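Local coordinates for protein beta-lactamase (Serratia marcescens, PDB 5GWA) that probably hydrolyses beta-lactam antibiotics to substituted beta-amino acids, as an extended-spectrum class A beta-lactamase that is inhibited by avibactam, at residues A[114-119]-A[145-150]. Numbering follows the deposited sequence.
With NA (sodium ion), chain Q.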
ATOM      1  N   ASN A 114      -5.983   0.400   6.468  1.00  8.96           N
ATOM      2  CA  ASN A 114      -6.812   1.450   7.060  1.00 10.53           C
ATOM      3  C   ASN A 114      -8.029   0.854   7.744  1.00 10.24           C
ATOM      4  O   ASN A 114      -8.391   1.265   8.853  1.00 11.66           O
ATOM      5  CB  ASN A 114      -7.211   2.470   6.010  1.00  9.97           C
ATOM      6  CG  ASN A 114      -6.071   3.390   5.637  1.00 11.57           C
ATOM      7  OD1 ASN A 114      -5.333   3.881   6.506  1.00 12.57           O
ATOM      8  ND2 ASN A 114      -5.879   3.573   4.352  1.00 11.80           N
ATOM      9  N   GLY A 115      -8.652  -0.134   7.097  1.00  9.24           N
ATOM     10  CA  GLY A 115      -9.805  -0.816   7.695  1.00 10.40           C
ATOM     11  C   GLY A 115      -9.415  -1.474   9.010  1.00  8.95           C
ATOM     12  O   GLY A 115     -10.143  -1.408  10.032  1.00  9.91           O
ATOM     13  N   CYS A 116      -8.228  -2.058   9.052  1.00  8.77           N
ATOM     14  CA  CYS A 116      -7.694  -2.661  10.259  1.00  9.56           C
ATOM     15  C   CYS A 116      -7.665  -1.631  11.409  1.00  9.55           C
ATOM     16  O   CYS A 116      -8.212  -1.849  12.490  1.00 10.22           O
ATOM     17  CB  CYS A 116      -6.293  -3.197   9.983  1.00 10.08           C
ATOM     18  SG  CYS A 116      -5.398  -3.797  11.423  1.00 10.01           S
ATOM     19  N   ASP A 117      -7.075  -0.486  11.157  1.00  9.95           N
ATOM     20  CA  ASP A 117      -6.920   0.501  12.203  1.00 10.74           C
ATOM     21  C   ASP A 117      -8.219   1.182  12.574  1.00 10.04           C
ATOM     22  O   ASP A 117      -8.423   1.484  13.754  1.00 11.50           O
ATOM     23  CB  ASP A 117      -5.804   1.491  11.854  1.00 11.68           C
ATOM     24  CG  ASP A 117      -4.416   0.862  11.926  1.00 13.06           C
ATOM     25  OD1 ASP A 117      -4.241  -0.350  12.244  1.00 12.28           O
ATOM     26  OD2 ASP A 117      -3.463   1.605  11.650  1.00 16.01           O
ATOM     27  N   ILE A 118      -9.121   1.354  11.616  1.00 10.49           N
ATOM     28  CA  ILE A 118     -10.497   1.840  11.902  1.00  9.78           C
ATOM     29  C   ILE A 118     -11.205   0.883  12.879  1.00 12.49           C
ATOM     30  O   ILE A 118     -11.773   1.297  13.906  1.00 13.41           O
ATOM     31  CB  ILE A 118     -11.324   1.949  10.597  1.00 11.35           C
ATOM     32  CG1 ILE A 118     -10.848   3.149   9.767  1.00 11.93           C
ATOM     33  CG2 ILE A 118     -12.804   2.081  10.900  1.00 12.30           C
ATOM     34  CD1 ILE A 118     -11.320   3.094   8.345  1.00 13.10           C
ATOM     35  N   LEU A 119     -11.014  -0.407  12.659  1.00 10.48           N
ATOM     36  CA  LEU A 119     -11.617  -1.418  13.517  1.00  9.88           C
ATOM     37  C   LEU A 119     -10.925  -1.524  14.878  1.00 11.46           C
ATOM     38  O   LEU A 119     -11.621  -1.731  15.884  1.00 12.37           O
ATOM     39  CB  LEU A 119     -11.668  -2.777  12.785  1.00 11.69           C
ATOM     40  CG  LEU A 119     -12.620  -2.851  11.575  1.00 11.04           C
ATOM     41  CD1 LEU A 119     -12.473  -4.165  10.845  1.00 12.47           C
ATOM     42  CD2 LEU A 119     -14.084  -2.602  11.948  1.00 12.40           C
ATOM     43  N   ALA A 145       0.443  -3.440  18.510  1.00 13.08           N
ATOM     44  CA  ALA A 145       0.653  -2.280  17.629  1.00 12.23           C
ATOM     45  C   ALA A 145      -0.319  -2.320  16.468  1.00 11.50           C
ATOM     46  O   ALA A 145      -0.539  -3.351  15.865  1.00 11.17           O
ATOM     47  CB  ALA A 145       2.044  -2.260  17.068  1.00 12.81           C
ATOM     48  N   THR A 146      -0.823  -1.162  16.116  1.00 11.19           N
ATOM     49  CA  THR A 146      -1.703  -1.008  14.966  1.00 10.88           C
ATOM     50  C   THR A 146      -0.865  -1.029  13.691  1.00 11.03           C
ATOM     51  O   THR A 146       0.358  -1.062  13.745  1.00 12.11           O
ATOM     52  CB  THR A 146      -2.429   0.341  14.997  1.00 11.62           C
ATOM     53  OG1 THR A 146      -1.456   1.390  14.963  1.00 12.81           O
ATOM     54  CG2 THR A 146      -3.301   0.484  16.231  1.00 12.78           C
ATOM     55  N   GLU A 147      -1.525  -1.011  12.542  1.00 10.41           N
ATOM     56  CA  GLU A 147      -0.782  -0.948  11.296  1.00 10.58           C
ATOM     57  C   GLU A 147      -0.003   0.340  11.177  1.00 11.18           C
ATOM     58  O   GLU A 147       1.154   0.311  10.755  1.00 13.22           O
ATOM     59  CB  GLU A 147      -1.710  -1.140  10.083  1.00 11.85           C
ATOM     60  CG  GLU A 147      -2.151  -2.592   9.931  1.00 12.00           C
ATOM     61  CD  GLU A 147      -1.077  -3.520   9.417  1.00 12.69           C
ATOM     62  OE1 GLU A 147      -0.046  -3.037   8.882  1.00 12.32           O
ATOM     63  OE2 GLU A 147      -1.255  -4.774   9.440  1.00 13.51           O
ATOM     64  N   GLU A 148      -0.608   1.446  11.552  1.00 12.56           N
ATOM     65  CA  GLU A 148       0.098   2.741  11.494  1.00 13.29           C
ATOM     66  C   GLU A 148       1.345   2.708  12.361  1.00 12.36           C
ATOM     67  O   GLU A 148       2.423   3.107  11.920  1.00 14.78           O
ATOM     68  CB  GLU A 148      -0.832   3.830  11.930  1.00 16.86           C
ATOM     69  CG  GLU A 148      -0.185   5.194  12.107  1.00 22.12           C
ATOM     70  CD  GLU A 148      -1.193   6.254  12.525  1.00 32.41           C
ATOM     71  OE1 GLU A 148      -2.310   5.895  12.959  1.00 32.15           O
ATOM     72  OE2 GLU A 148      -0.845   7.457  12.485  1.00 36.50           O
ATOM     73  N   GLU A 149       1.210   2.119  13.547  1.00 12.77           N
ATOM     74  CA  GLU A 149       2.338   2.005  14.448  1.00 14.45           C
ATOM     75  C   GLU A 149       3.450   1.109  13.890  1.00 14.85           C
ATOM     76  O   GLU A 149       4.647   1.411  14.007  1.00 16.40           O
ATOM     77  CB  GLU A 149       1.852   1.518  15.819  1.00 15.58           C
ATOM     78  CG  GLU A 149       1.066   2.542  16.590  1.00 15.24           C
ATOM     79  CD  GLU A 149       0.505   2.037  17.898  1.00 18.64           C
ATOM     80  OE1 GLU A 149       0.080   0.863  17.989  1.00 14.43           O
ATOM     81  OE2 GLU A 149       0.261   2.878  18.791  1.00 22.79           O
ATOM     82  N   MET A 150       3.091   0.029  13.198  1.00 12.75           N
ATOM     83  CA  MET A 150       4.085  -0.849  12.606  1.00 13.79           C
ATOM     84  C   MET A 150       4.856  -0.159  11.472  1.00 15.28           C
ATOM     85  O   MET A 150       5.992  -0.498  11.181  1.00 18.89           O
ATOM     86  CB  MET A 150       3.427  -2.144  12.083  1.00 14.49           C
ATOM     87  CG  MET A 150       3.114  -3.129  13.191  1.00 13.73           C
ATOM     88  SD  MET A 150       2.821  -4.783  12.550  1.00 13.04           S
ATOM     89  CE  MET A 150       1.209  -4.535  11.866  1.00 11.91           C
TER
HETATM   90 NA    NA Q 316       7.356  -2.784  11.812  1.00 24.50          NA
HETATM   91  O   HOH W   1      -4.187   4.206  12.145  1.00 25.35           O
HETATM   92  O   HOH W   2       6.476  -3.577   9.320  1.00 23.31           O
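Asp117 meets the first turn of helix 147-151 with its carboxylate. Its CB leaves helix 113-123 toward Thr146 and Glu147. CG lies anti to the carbonyl carbon (chi1 -71°), which turns the carboxylate toward the amides of the helix start. CG itself sits 3.7 Å from Thr146 CB, and the two side chains cross at about a right angle. OD1 accepts from Glu147 N at 2.8 Å. OD2 accepts from the next amide, Glu148 N, at 2.9 Å. Both oxygens use their syn lone pairs, so one carboxylate spans two consecutive N-H groups. The N-H...O angles are 155° and 153°. OD2 also accepts a hydrogen bond from water 1, which donates another to Glu148 OE1.

Thr146 is the N-cap of this helix and forms a capping box with Glu149. Thr146 OG1 accepts from Glu149 N at 3.1 Å, while Glu149 OE1 accepts from Thr146 N. Beside the carboxylate, Cys116 SG packs on Glu147 CG at 3.8 Å. The Glu147 chain then bends at chi2 and leads its carboxylate away from Asp117, into the pocket where avibactam is bound.

Segment 145-150 belongs to the omega loop of class A beta-lactamases, and Asp117 joins it to helix 113-123 of the all-helical domain. Together, Asp117 and the capping box hold the amides of Glu147, Glu148 and Glu149. A negative carboxylate facing the N-terminus of a helix should be stabilised by the helix dipole. The paired bonds restrain the backbone at Glu147, consistent with Asp117 acting as a second-shell residue that positions this pocket glutamate.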